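Beta-lactamase-like protein (Koribacter versatilis, PDB 6B9V) probably acts as a metal-dependent diphosphatase of the PhnP family, with a metallo-beta-lactamase-like fold, cleaving reactive photoproducts of FAD. Local coordinates at residues A[58-61]-A[62-66]; A[181-184]-A[185-188]; A[199-203]-A[204-208]; A[212-215]-A[216-220]; A[239-242]-A[243-247]. All coordinates share one frame; numbering follows the deposited sequence.

Contact 1 (A[58-61]-A[62-66]); sequences DFRE and QALRE
Arg60 leaves the helix with CG opposite its backbone N (chi1 175°) and runs extended to NE, while Leu64, one turn on, keeps CG beside its own N (chi1 -70°). The two side chains cross at a slant, and Leu64 CD1 settles over the centre of one guanidinium face, 3.6 Å from Arg60 CZ. A separate apolar contact joins Phe59 and Ala63: the methyl CB of Ala63 lies over the Phe59 ring, displaced toward the rim and 4.2 Å from the ring centroid, a CH-pi contact. Gln62 runs, extended, back along the start of the helix, its CG 3.3 Å from Asp58 O and its CD 3.9 Å from Asp58 CB. The backbone that carries them is regular, with Gln62 N, Ala63 N, Leu64 N and Arg65 N each bonded to the carbonyl four residues earlier. The amide of Gln62 bonds to Thr56 and Arg39 O, and Arg39 also forms a salt bridge with Asp58. Across the dimer interface, Ile21 of the second subunit packs on Phe59, Ala63 and Leu64, and Arg60 NH2 bonds to Pro19 O of that subunit. The guanidinium is thus used in two ways, its face for a methyl within the helix and its N-H groups for the partner chain.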
loop_
_atom_site.group_PDB
_atom_site.type_symbol
_atom_site.label_atom_id
_atom_site.label_comp_id
_atom_site.label_asym_id
_atom_site.label_seq_id
_atom_site.Cartn_x
_atom_site.Cartn_y
_atom_site.Cartn_z
ATOM N N ASP A 58 -3.142 2.190 -1.420
ATOM C CA ASP A 58 -3.770 1.125 -2.215
ATOM C C ASP A 58 -3.646 1.327 -3.721
ATOM O O ASP A 58 -4.322 0.653 -4.488
ATOM C CB ASP A 58 -5.260 0.989 -1.844
ATOM C CG ASP A 58 -5.456 0.637 -0.388
ATOM O OD1 ASP A 58 -4.726 -0.251 0.111
ATOM O OD2 ASP A 58 -6.326 1.251 0.277
ATOM N N PHE A 59 -2.762 2.220 -4.147
ATOM C CA PHE A 59 -2.731 2.565 -5.565
ATOM C C PHE A 59 -2.458 1.371 -6.484
ATOM O O PHE A 59 -3.105 1.242 -7.514
ATOM C CB PHE A 59 -1.706 3.662 -5.859
ATOM C CG PHE A 59 -1.560 3.927 -7.336
ATOM C CD1 PHE A 59 -2.564 4.583 -8.035
ATOM C CD2 PHE A 59 -0.462 3.451 -8.032
ATOM C CE1 PHE A 59 -2.462 4.787 -9.399
ATOM C CE2 PHE A 59 -0.356 3.649 -9.416
ATOM C CZ PHE A 59 -1.351 4.319 -10.091
ATOM N N ARG A 60 -1.519 0.492 -6.142
ATOM C CA ARG A 60 -1.287 -0.660 -7.034
ATOM C C ARG A 60 -2.591 -1.451 -7.281
ATOM O O ARG A 60 -2.967 -1.711 -8.437
ATOM C CB ARG A 60 -0.206 -1.602 -6.470
ATOM C CG ARG A 60 -0.042 -2.879 -7.319
ATOM C CD ARG A 60 1.152 -3.713 -6.841
ATOM N NE ARG A 60 1.222 -4.997 -7.544
ATOM C CZ ARG A 60 0.534 -6.083 -7.215
ATOM N NH1 ARG A 60 -0.285 -6.073 -6.169
ATOM N NH2 ARG A 60 0.664 -7.187 -7.949
ATOM N N GLU A 61 -3.285 -1.800 -6.192
ATOM C CA GLU A 61 -4.546 -2.540 -6.277
ATOM C C GLU A 61 -5.590 -1.762 -7.091
ATOM O O GLU A 61 -6.306 -2.340 -7.916
ATOM C CB GLU A 61 -5.104 -2.844 -4.868
ATOM C CG GLU A 61 -6.442 -3.644 -4.866
ATOM C CD GLU A 61 -6.944 -4.077 -3.454
ATOM O OE1 GLU A 61 -6.207 -3.974 -2.424
ATOM O OE2 GLU A 61 -8.102 -4.551 -3.380
ATOM N N GLN A 62 -5.681 -0.456 -6.841
ATOM C CA GLN A 62 -6.669 0.394 -7.532
ATOM C C GLN A 62 -6.412 0.440 -9.049
ATOM O O GLN A 62 -7.343 0.337 -9.873
ATOM C CB GLN A 62 -6.678 1.814 -6.919
ATOM C CG GLN A 62 -7.215 1.824 -5.450
ATOM C CD GLN A 62 -6.977 3.121 -4.667
ATOM O OE1 GLN A 62 -5.970 3.799 -4.839
ATOM N NE2 GLN A 62 -7.913 3.445 -3.752
ATOM N N ALA A 63 -5.139 0.569 -9.409
ATOM C CA ALA A 63 -4.742 0.610 -10.809
ATOM C C ALA A 63 -4.989 -0.730 -11.506
ATOM O O ALA A 63 -5.494 -0.772 -12.623
ATOM C CB ALA A 63 -3.259 1.007 -10.931
ATOM N N LEU A 64 -4.633 -1.827 -10.849
ATOM C CA LEU A 64 -4.826 -3.147 -11.450
ATOM C C LEU A 64 -6.302 -3.420 -11.654
ATOM O O LEU A 64 -6.716 -3.901 -12.704
ATOM C CB LEU A 64 -4.202 -4.242 -10.569
ATOM C CG LEU A 64 -2.680 -4.252 -10.519
ATOM C CD1 LEU A 64 -2.215 -5.256 -9.465
ATOM C CD2 LEU A 64 -2.113 -4.611 -11.916
ATOM N N ARG A 65 -7.084 -3.086 -10.630
ATOM C CA ARG A 65 -8.537 -3.185 -10.629
ATOM C C ARG A 65 -9.175 -2.504 -11.833
ATOM O O ARG A 65 -10.143 -3.007 -12.429
ATOM C CB ARG A 65 -9.066 -2.514 -9.352
ATOM C CG ARG A 65 -10.267 -3.089 -8.746
ATOM C CD ARG A 65 -10.122 -2.960 -7.255
ATOM N NE ARG A 65 -10.331 -1.602 -6.751
ATOM C CZ ARG A 65 -11.063 -1.377 -5.669
ATOM N NH1 ARG A 65 -11.605 -2.417 -5.057
ATOM N NH2 ARG A 65 -11.263 -0.153 -5.205
ATOM N N GLU A 66 -8.665 -1.322 -12.156
ATOM C CA GLU A 66 -9.272 -0.552 -13.233
ATOM C C GLU A 66 -8.527 -0.624 -14.567
ATOM O O GLU A 66 -8.895 0.069 -15.525
ATOM C CB GLU A 66 -9.403 0.903 -12.801
ATOM C CG GLU A 66 -10.394 1.093 -11.668
ATOM C CD GLU A 66 -11.830 0.973 -12.143
ATOM O OE1 GLU A 66 -12.740 0.840 -11.293
ATOM O OE2 GLU A 66 -12.048 1.017 -13.374
#

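Contact 2 (A[181-184]-A[185-188]); sequences SIPD and ASME
Ile182 CG2 touches two residues of 185-188, Ser186 CB at 3.6 Å and Met187 SD at 4.0 Å. CG2 is the branch anti to the backbone N, and it is this branch that lies against the first turn of the helix. Met187 bends at both chi2 (-75°) and chi3; the two side chains cross at about a right angle, with SD at the isoleucine, and Met187 CG passes 3.5 Å from Pro183 O. The pyrrolidine ring of Pro183 adds a looser touch, CD lying 3.9 Å from Ser186 OG. Holding these side chains in place is the backbone of the turn. Pro183 O accepts from Met187 N at 3.0 Å and, weakly, from Ser186 N, so one carbonyl serves two amides; Asp184 O takes Glu188 N. Farther out, Ser186 OG bonds to Pro157 O and Ile182 packs on Val158, which ties the turn to strand 151-160, while Met187 rests on Lys221 and Leu222 of helix 212-222. With Pro183 at the N-cap, the apolar pair joins the residue before the cap to the fourth residue of the helix, the spacing of a hydrophobic staple, here at the start of the short helix 184-187 of the metallo-beta-lactamase fold.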
loop_
_atom_site.group_PDB
_atom_site.type_symbol
_atom_site.label_atom_id
_atom_site.label_comp_id
_atom_site.label_asym_id
_atom_site.label_seq_id
_atom_site.Cartn_x
_atom_site.Cartn_y
_atom_site.Cartn_z
ATOM N N SER A 181 -14.263 22.101 7.454
ATOM C CA SER A 181 -15.111 23.230 7.041
ATOM C C SER A 181 -14.705 23.774 5.673
ATOM O O SER A 181 -13.591 23.525 5.182
ATOM C CB SER A 181 -15.088 24.356 8.084
ATOM O OG SER A 181 -13.810 24.966 8.189
ATOM N N ILE A 182 -15.638 24.486 5.054
ATOM C CA ILE A 182 -15.433 25.074 3.744
ATOM C C ILE A 182 -15.710 26.565 3.828
ATOM O O ILE A 182 -16.831 26.980 4.163
ATOM C CB ILE A 182 -16.340 24.427 2.682
ATOM C CG1 ILE A 182 -16.140 22.907 2.647
ATOM C CG2 ILE A 182 -16.057 25.026 1.307
ATOM C CD1 ILE A 182 -17.152 22.177 1.774
ATOM N N PRO A 183 -14.684 27.382 3.544
ATOM C CA PRO A 183 -14.807 28.844 3.607
ATOM C C PRO A 183 -15.937 29.365 2.710
ATOM O O PRO A 183 -16.280 28.713 1.719
ATOM C CB PRO A 183 -13.447 29.336 3.106
ATOM C CG PRO A 183 -12.505 28.172 3.333
ATOM C CD PRO A 183 -13.340 26.948 3.120
ATOM N N ASP A 184 -16.505 30.514 3.054
ATOM C CA ASP A 184 -17.605 31.085 2.262
ATOM C C ASP A 184 -17.231 31.239 0.787
ATOM O O ASP A 184 -17.994 30.859 -0.130
ATOM C CB ASP A 184 -18.028 32.450 2.829
ATOM C CG ASP A 184 -18.660 32.341 4.207
ATOM O OD1 ASP A 184 -19.046 31.220 4.608
ATOM O OD2 ASP A 184 -18.778 33.380 4.888
ATOM N N ALA A 185 -16.044 31.795 0.564
ATOM C CA ALA A 185 -15.576 32.053 -0.786
ATOM C C ALA A 185 -15.491 30.746 -1.567
ATOM O O ALA A 185 -15.741 30.727 -2.772
ATOM C CB ALA A 185 -14.219 32.784 -0.765
ATOM N N SER A 186 -15.173 29.643 -0.888
ATOM C CA SER A 186 -15.140 28.350 -1.564
ATOM C C SER A 186 -16.541 27.790 -1.815
ATOM O O SER A 186 -16.772 27.116 -2.826
ATOM C CB SER A 186 -14.313 27.318 -0.769
ATOM O OG SER A 186 -12.945 27.673 -0.735
ATOM N N MET A 187 -17.473 28.056 -0.905
ATOM C CA MET A 187 -18.840 27.601 -1.104
ATOM C C MET A 187 -19.375 28.221 -2.384
ATOM O O MET A 187 -20.122 27.579 -3.139
ATOM C CB MET A 187 -19.731 27.972 0.078
ATOM C CG MET A 187 -19.417 27.196 1.345
ATOM S SD MET A 187 -20.019 25.511 1.274
ATOM C CE MET A 187 -21.783 25.772 1.504
ATOM N N GLU A 188 -18.964 29.462 -2.637
ATOM C CA GLU A 188 -19.447 30.176 -3.818
ATOM C C GLU A 188 -18.910 29.607 -5.126
ATOM O O GLU A 188 -19.470 29.874 -6.187
ATOM C CB GLU A 188 -19.099 31.660 -3.718
ATOM C CG GLU A 188 -19.992 32.398 -2.728
ATOM C CD GLU A 188 -21.472 32.081 -2.934
ATOM O OE1 GLU A 188 -21.955 32.196 -4.083
ATOM O OE2 GLU A 188 -22.153 31.706 -1.952
#

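Contact 3 (A[199-203]-A[204-208]); sequences DALRH and KPHPT
Arg202 reaches across the loop to Lys204, Pro205 and His206, starting from a CB whose CG stands between the backbone N and the carbonyl carbon, the crowded position (chi1 70°). CG comes first to Lys204 O, at 3.3 Å, and CD passes the same oxygen more loosely. NE donates to Lys204 O at 2.9 Å, with the oxygen close to the guanidinium plane. His206 CD2 lies over the centre of one guanidinium face, 3.7 Å from CZ, in a T-shaped (edge-to-face) meeting with the planes 78° apart; Lys204 CD lies more loosely over the opposite face. At the tip, NH2 gives a nearly straight bond to Pro205 O at 3.0 Å. Both carbonyls receive their N-H from above their own planes. This loop runs from strand 195-199 to helix 212-222 beside the manganese site of the metallo-beta-lactamase fold, and Leu201 lies about 4 Å, side chain to side chain, from the manganese ligand His231. Leu201 CD2 sits over one face of the His206 ring, 3.9 Å from its centroid, and Pro207 CD over the other. His206 ND1 accepts from Thr208 N at 3.0 Å, which helps fix the turn of the ring, and Thr208 O in turn bonds to ND1 of His160, a ligand of the other manganese.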
loop_
_atom_site.group_PDB
_atom_site.type_symbol
_atom_site.label_atom_id
_atom_site.label_comp_id
_atom_site.label_asym_id
_atom_site.label_seq_id
_atom_site.Cartn_x
_atom_site.Cartn_y
_atom_site.Cartn_z
ATOM N N ASP A 199 -16.406 14.940 1.911
ATOM C CA ASP A 199 -15.998 14.166 3.090
ATOM C C ASP A 199 -17.206 13.842 3.987
ATOM O O ASP A 199 -17.988 14.739 4.309
ATOM C CB ASP A 199 -14.956 15.011 3.856
ATOM C CG ASP A 199 -14.395 14.323 5.087
ATOM O OD1 ASP A 199 -15.113 14.197 6.098
ATOM O OD2 ASP A 199 -13.206 13.950 5.052
ATOM N N ALA A 200 -17.386 12.576 4.372
ATOM C CA ALA A 200 -18.279 12.260 5.503
ATOM C C ALA A 200 -17.721 11.045 6.240
ATOM O O ALA A 200 -17.860 9.897 5.792
ATOM C CB ALA A 200 -19.737 12.020 5.035
ATOM N N LEU A 201 -17.056 11.318 7.358
ATOM C CA LEU A 201 -16.278 10.302 8.048
ATOM C C LEU A 201 -17.134 9.369 8.887
ATOM O O LEU A 201 -16.945 8.155 8.860
ATOM C CB LEU A 201 -15.226 10.963 8.938
ATOM C CG LEU A 201 -14.381 10.039 9.821
ATOM C CD1 LEU A 201 -13.389 9.250 8.932
ATOM C CD2 LEU A 201 -13.644 10.835 10.909
ATOM N N ARG A 202 -18.047 9.947 9.662
ATOM C CA ARG A 202 -18.751 9.212 10.707
ATOM C C ARG A 202 -19.884 10.086 11.240
ATOM O O ARG A 202 -20.082 11.198 10.755
ATOM C CB ARG A 202 -17.784 8.829 11.820
ATOM C CG ARG A 202 -17.314 10.036 12.648
ATOM C CD ARG A 202 -16.162 9.678 13.582
ATOM N NE ARG A 202 -15.863 10.755 14.534
ATOM C CZ ARG A 202 -14.924 10.676 15.481
ATOM N NH1 ARG A 202 -14.194 9.576 15.605
ATOM N NH2 ARG A 202 -14.716 11.691 16.317
ATOM N N HIS A 203 -20.617 9.596 12.236
ATOM C CA HIS A 203 -21.725 10.357 12.791
ATOM C C HIS A 203 -21.272 11.467 13.755
ATOM O O HIS A 203 -21.833 12.562 13.750
ATOM C CB HIS A 203 -22.699 9.417 13.511
ATOM C CG HIS A 203 -23.492 8.540 12.590
ATOM N ND1 HIS A 203 -24.595 8.992 11.896
ATOM C CD2 HIS A 203 -23.362 7.230 12.274
ATOM C CE1 HIS A 203 -25.100 8.003 11.181
ATOM N NE2 HIS A 203 -24.375 6.922 11.396
ATOM N N LYS A 204 -20.270 11.174 14.580
ATOM C CA LYS A 204 -19.859 12.062 15.683
ATOM C C LYS A 204 -18.826 13.091 15.207
ATOM O O LYS A 204 -17.963 12.762 14.389
ATOM C CB LYS A 204 -19.281 11.226 16.837
ATOM C CG LYS A 204 -18.888 11.996 18.092
ATOM C CD LYS A 204 -18.004 11.142 19.006
ATOM C CE LYS A 204 -17.742 11.819 20.348
ATOM N NZ LYS A 204 -16.987 10.937 21.296
ATOM N N PRO A 205 -18.913 14.337 15.710
ATOM C CA PRO A 205 -17.958 15.375 15.298
ATOM C C PRO A 205 -16.507 14.933 15.444
ATOM O O PRO A 205 -16.170 14.294 16.432
ATOM C CB PRO A 205 -18.287 16.545 16.243
ATOM C CG PRO A 205 -19.743 16.396 16.509
ATOM C CD PRO A 205 -19.993 14.888 16.552
ATOM N N HIS A 206 -15.687 15.231 14.437
ATOM C CA HIS A 206 -14.268 14.875 14.416
ATOM C C HIS A 206 -13.476 16.165 14.191
ATOM O O HIS A 206 -13.921 17.037 13.448
ATOM C CB HIS A 206 -13.973 13.834 13.308
ATOM C CG HIS A 206 -12.555 13.349 13.296
ATOM N ND1 HIS A 206 -11.539 14.025 12.645
ATOM C CD2 HIS A 206 -11.978 12.258 13.857
ATOM C CE1 HIS A 206 -10.400 13.373 12.812
ATOM N NE2 HIS A 206 -10.637 12.299 13.547
ATOM N N PRO A 207 -12.314 16.310 14.844
ATOM C CA PRO A 207 -11.564 17.565 14.697
ATOM C C PRO A 207 -11.173 17.947 13.252
ATOM O O PRO A 207 -11.040 19.138 12.983
ATOM C CB PRO A 207 -10.305 17.314 15.538
ATOM C CG PRO A 207 -10.757 16.328 16.584
ATOM C CD PRO A 207 -11.695 15.409 15.843
ATOM N N THR A 208 -10.977 16.992 12.347
ATOM C CA THR A 208 -10.451 17.358 11.029
ATOM C C THR A 208 -11.304 16.879 9.866
ATOM O O THR A 208 -10.946 17.109 8.706
ATOM C CB THR A 208 -8.998 16.833 10.823
ATOM O OG1 THR A 208 -8.985 15.409 10.905
ATOM C CG2 THR A 208 -8.054 17.409 11.885
#

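Contact 4 (A[212-215]-A[216-220]); sequences LDNS and VSIAE
Asn214 and Ile218 meet at the amide, where Ile218 CD1 comes from one side of the amide plane onto ND2, 3.6 Å away; that nitrogen also bonds to Ser210 OG. The second flat group, the carboxylate of Asp213, meets Ser217 through water. One water donates to Asp213 O at 3.1 Å and, weakly, to OD1, and is also hydrogen-bonded to Ser217 OG at 3.1 Å, so the hydroxyl and the acid one turn apart share a small solvent bridge on the outer side of the helix. Another water donates to Asp213 OD2 at 2.9 Å, but its link to Ser217 OG is very short and doubtful. The remaining side-chain contacts are of carbons with carbonyl oxygens of the previous turn. Val216 keeps CG2 beside its backbone N (CG1 opposite it, chi1 165°), which sets that methyl 3.2 Å from Leu212 O, and Ala219 CB lies equally near Ser215 O. Four regular backbone bonds, from Val216 N through Ala219 N, each to the carbonyl four residues back, carry the helix. Ser215 turns its hydroxyl to the end of strand 195-199, bonding to Asp199 O and to Ser210 OG. Leu212, Ser215 and Val216 pack on Phe229 of strand 226-230, and Ala219 on Ile249 of strand 249-251. Helix 212-222 is thus the connection of a beta-alpha-beta unit, laid against the strands on one side, with Asp213 and Ser217 turned to water.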
loop_
_atom_site.group_PDB
_atom_site.type_symbol
_atom_site.label_atom_id
_atom_site.label_comp_id
_atom_site.label_asym_id
_atom_site.label_seq_id
_atom_site.Cartn_x
_atom_site.Cartn_y
_atom_site.Cartn_z
ATOM N N LEU A 212 -21.661 13.041 8.891
ATOM C CA LEU A 212 -22.754 12.770 7.963
ATOM C C LEU A 212 -23.750 13.925 7.960
ATOM O O LEU A 212 -24.133 14.419 6.896
ATOM C CB LEU A 212 -23.461 11.456 8.337
ATOM C CG LEU A 212 -24.418 10.860 7.303
ATOM C CD1 LEU A 212 -23.644 10.389 6.073
ATOM C CD2 LEU A 212 -25.204 9.705 7.914
ATOM N N ASP A 213 -24.159 14.364 9.151
ATOM C CA ASP A 213 -25.188 15.396 9.253
ATOM C C ASP A 213 -24.675 16.719 8.693
ATOM O O ASP A 213 -25.387 17.440 7.974
ATOM C CB ASP A 213 -25.641 15.563 10.710
ATOM C CG ASP A 213 -26.797 16.531 10.856
ATOM O OD1 ASP A 213 -27.950 16.117 10.611
ATOM O OD2 ASP A 213 -26.552 17.703 11.219
ATOM N N ASN A 214 -23.427 17.036 9.019
ATOM C CA ASN A 214 -22.835 18.283 8.552
ATOM C C ASN A 214 -22.717 18.323 7.035
ATOM O O ASN A 214 -22.995 19.344 6.389
ATOM C CB ASN A 214 -21.457 18.497 9.179
ATOM C CG ASN A 214 -20.920 19.893 8.916
ATOM O OD1 ASN A 214 -21.560 20.878 9.270
ATOM N ND2 ASN A 214 -19.756 19.983 8.283
ATOM N N SER A 215 -22.324 17.191 6.464
ATOM C CA SER A 215 -22.109 17.120 5.029
ATOM C C SER A 215 -23.433 17.076 4.288
ATOM O O SER A 215 -23.532 17.568 3.171
ATOM C CB SER A 215 -21.231 15.918 4.690
ATOM O OG SER A 215 -19.897 16.220 5.082
ATOM N N VAL A 216 -24.462 16.520 4.918
ATOM C CA VAL A 216 -25.812 16.667 4.372
ATOM C C VAL A 216 -26.247 18.148 4.343
ATOM O O VAL A 216 -26.823 18.611 3.346
ATOM C CB VAL A 216 -26.838 15.829 5.159
ATOM C CG1 VAL A 216 -28.258 16.262 4.820
ATOM C CG2 VAL A 216 -26.643 14.326 4.866
ATOM N N SER A 217 -25.979 18.899 5.416
ATOM C CA SER A 217 -26.303 20.337 5.415
ATOM C C SER A 217 -25.589 21.127 4.312
ATOM O O SER A 217 -26.197 21.980 3.622
ATOM C CB SER A 217 -25.967 20.964 6.764
ATOM O OG SER A 217 -26.920 20.570 7.719
ATOM N N ILE A 218 -24.294 20.855 4.172
ATOM C CA ILE A 218 -23.508 21.450 3.095
ATOM C C ILE A 218 -24.094 21.067 1.734
ATOM O O ILE A 218 -24.278 21.923 0.855
ATOM C CB ILE A 218 -22.023 21.014 3.195
ATOM C CG1 ILE A 218 -21.385 21.644 4.442
ATOM C CG2 ILE A 218 -21.247 21.369 1.919
ATOM C CD1 ILE A 218 -20.023 21.036 4.832
ATOM N N ALA A 219 -24.409 19.784 1.570
ATOM C CA ALA A 219 -24.978 19.277 0.318
ATOM C C ALA A 219 -26.279 20.000 -0.037
ATOM O O ALA A 219 -26.540 20.316 -1.205
ATOM C CB ALA A 219 -25.219 17.761 0.406
ATOM N N GLU A 220 -27.092 20.273 0.975
ATOM C CA GLU A 220 -28.374 20.919 0.733
ATOM C C GLU A 220 -28.211 22.419 0.481
ATOM O O GLU A 220 -29.089 23.056 -0.106
ATOM C CB GLU A 220 -29.323 20.638 1.895
ATOM C CG GLU A 220 -29.784 19.176 1.887
ATOM C CD GLU A 220 -30.713 18.812 3.031
ATOM O OE1 GLU A 220 -31.396 17.766 2.925
ATOM O OE2 GLU A 220 -30.755 19.556 4.034
HETATM O O HOH W 1 -28.419 17.903 8.227
HETATM O O HOH W 2 -26.510 20.459 10.199
#

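Contact 5 (A[239-242]-A[243-247]); sequences EETN and RQLPA
Glu239 and Arg243 are joined first through the main chain, Arg243 N bonding to Glu239 O at 2.9 Å as in a regular helical turn. At the next donor, Gln244 N, the pattern changes: it bonds to Thr241 O at 3.1 Å, only three residues back, from well above the carbonyl plane, and the same oxygen accepts weakly from Leu245 N. The i to i+3 bond replaces the regular one as the helix ends. Electrostatic pairing is loose. Neither carboxylate makes a salt bridge with Arg243; Glu239 OE2 is 4.8 Å from Arg243 NH1, and a water that donates to Glu239 OE2 reaches NH1 with only a weak bond. The opposite charges may still attract weakly through the solvent. Van der Waals contacts complete the group. Arg243, bent at chi3 (57°), brings its guanidinium back along the helix so that Glu240 CA lies over one face and Glu239 CG meets the edge at NH1, 3.7 Å away. Gln244 lies beside Glu240 and points the same way, though the placement of its amide end is doubtful. Leu245 CD1 touches both Thr241 CG2, at 4.1 Å, and Asn242 OD1, at 3.6 Å. That oxygen is fixed by Leu251 N, and Thr241 OG1 by Pro237 O, while Leu245 packs on Val216 of helix 212-222. The whole forms the weakly bonded C-terminal end of helix 238-244, the helix of the crossover between parallel strands 226-230 and 249-251 in a beta-alpha-beta unit.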
loop_
_atom_site.group_PDB
_atom_site.type_symbol
_atom_site.label_atom_id
_atom_site.label_comp_id
_atom_site.label_asym_id
_atom_site.label_seq_id
_atom_site.Cartn_x
_atom_site.Cartn_y
_atom_site.Cartn_z
ATOM N N GLU A 239 -25.511 0.352 2.974
ATOM C CA GLU A 239 -26.871 0.292 2.482
ATOM C C GLU A 239 -27.826 0.936 3.481
ATOM O O GLU A 239 -28.747 1.658 3.096
ATOM C CB GLU A 239 -27.273 -1.158 2.191
ATOM C CG GLU A 239 -28.503 -1.318 1.299
ATOM C CD GLU A 239 -28.305 -0.761 -0.106
ATOM O OE1 GLU A 239 -27.146 -0.647 -0.566
ATOM O OE2 GLU A 239 -29.318 -0.425 -0.753
ATOM N N GLU A 240 -27.597 0.695 4.766
ATOM C CA GLU A 240 -28.505 1.211 5.777
ATOM C C GLU A 240 -28.461 2.738 5.797
ATOM O O GLU A 240 -29.494 3.379 5.984
ATOM C CB GLU A 240 -28.170 0.647 7.162
ATOM C CG GLU A 240 -29.325 0.768 8.129
ATOM C CD GLU A 240 -29.094 0.030 9.434
ATOM O OE1 GLU A 240 -28.133 -0.777 9.523
ATOM O OE2 GLU A 240 -29.892 0.253 10.369
ATOM N N THR A 241 -27.271 3.304 5.591
ATOM C CA THR A 241 -27.107 4.755 5.546
ATOM C C THR A 241 -27.736 5.312 4.286
ATOM O O THR A 241 -28.419 6.325 4.337
ATOM C CB THR A 241 -25.622 5.186 5.597
ATOM O OG1 THR A 241 -25.020 4.726 6.808
ATOM C CG2 THR A 241 -25.482 6.705 5.532
ATOM N N ASN A 242 -27.504 4.658 3.150
ATOM C CA ASN A 242 -28.040 5.182 1.893
ATOM C C ASN A 242 -29.560 5.124 1.829
ATOM O O ASN A 242 -30.196 5.968 1.194
ATOM C CB ASN A 242 -27.442 4.445 0.695
ATOM C CG ASN A 242 -26.113 5.029 0.272
ATOM O OD1 ASN A 242 -25.707 6.088 0.756
ATOM N ND2 ASN A 242 -25.420 4.342 -0.615
ATOM N N ARG A 243 -30.142 4.137 2.498
ATOM C CA ARG A 243 -31.597 4.027 2.546
ATOM C C ARG A 243 -32.212 5.227 3.270
ATOM O O ARG A 243 -33.364 5.594 3.020
ATOM C CB ARG A 243 -32.006 2.708 3.223
ATOM C CG ARG A 243 -33.433 2.249 2.942
ATOM C CD ARG A 243 -33.563 0.725 3.065
ATOM N NE ARG A 243 -33.146 0.226 4.374
ATOM C CZ ARG A 243 -32.104 -0.577 4.576
ATOM N NH1 ARG A 243 -31.370 -0.988 3.549
ATOM N NH2 ARG A 243 -31.800 -0.975 5.806
ATOM N N GLN A 244 -31.437 5.850 4.153
ATOM C CA GLN A 244 -31.959 6.913 5.007
ATOM C C GLN A 244 -31.651 8.346 4.524
ATOM O O GLN A 244 -32.251 9.293 5.025
ATOM C CB GLN A 244 -31.430 6.750 6.443
ATOM C CG GLN A 244 -32.171 5.709 7.303
ATOM C CD GLN A 244 -31.235 4.706 7.979
ATOM O OE1 GLN A 244 -30.196 5.072 8.540
ATOM N NE2 GLN A 244 -31.593 3.429 7.905
ATOM N N LEU A 245 -30.736 8.509 3.567
ATOM C CA LEU A 245 -30.319 9.843 3.106
ATOM C C LEU A 245 -31.338 10.492 2.166
ATOM O O LEU A 245 -32.140 9.801 1.546
ATOM C CB LEU A 245 -28.952 9.751 2.399
ATOM C CG LEU A 245 -27.748 9.471 3.291
ATOM C CD1 LEU A 245 -26.528 9.184 2.400
ATOM C CD2 LEU A 245 -27.451 10.639 4.230
ATOM N N PRO A 246 -31.308 11.832 2.058
ATOM C CA PRO A 246 -32.217 12.523 1.137
ATOM C C PRO A 246 -31.958 12.159 -0.317
ATOM O O PRO A 246 -30.827 11.808 -0.656
ATOM C CB PRO A 246 -31.902 14.002 1.378
ATOM C CG PRO A 246 -31.363 14.058 2.740
ATOM C CD PRO A 246 -30.596 12.779 2.936
ATOM N N ALA A 247 -32.987 12.261 -1.159
ATOM C CA ALA A 247 -32.808 12.072 -2.596
ATOM C C ALA A 247 -31.660 12.938 -3.099
ATOM O O ALA A 247 -31.506 14.081 -2.683
ATOM C CB ALA A 247 -34.096 12.399 -3.353
HETATM O O HOH W 3 -31.662 -1.007 0.191
HETATM O O HOH W 4 -32.528 7.393 0.214
#

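Overall arrangement
Contact 1 is the buried one of the set and stands apart, with contacts 2 and 4 across the chain's centre from it; it is the only one of the five whose segments touch the second subunit. Contacts 2, 3 and 5 lie at the surface and contact 4 is partly buried. Contacts 1, 4 and 5 each lie on the helix of a beta-alpha-beta unit, whereas contact 2 is a helix start and contact 3 a loop. Contact 4 adjoins contact 3 through Leu212 N and Arg202 O, contact 5 through Leu212 and Thr241, and contact 2 through Ile218 and Ile182. Chemistry follows place: methyl groups over a ring and a guanidinium in contact 1, an arginine gripping carbonyls in contact 3, waters in contacts 4 and 5.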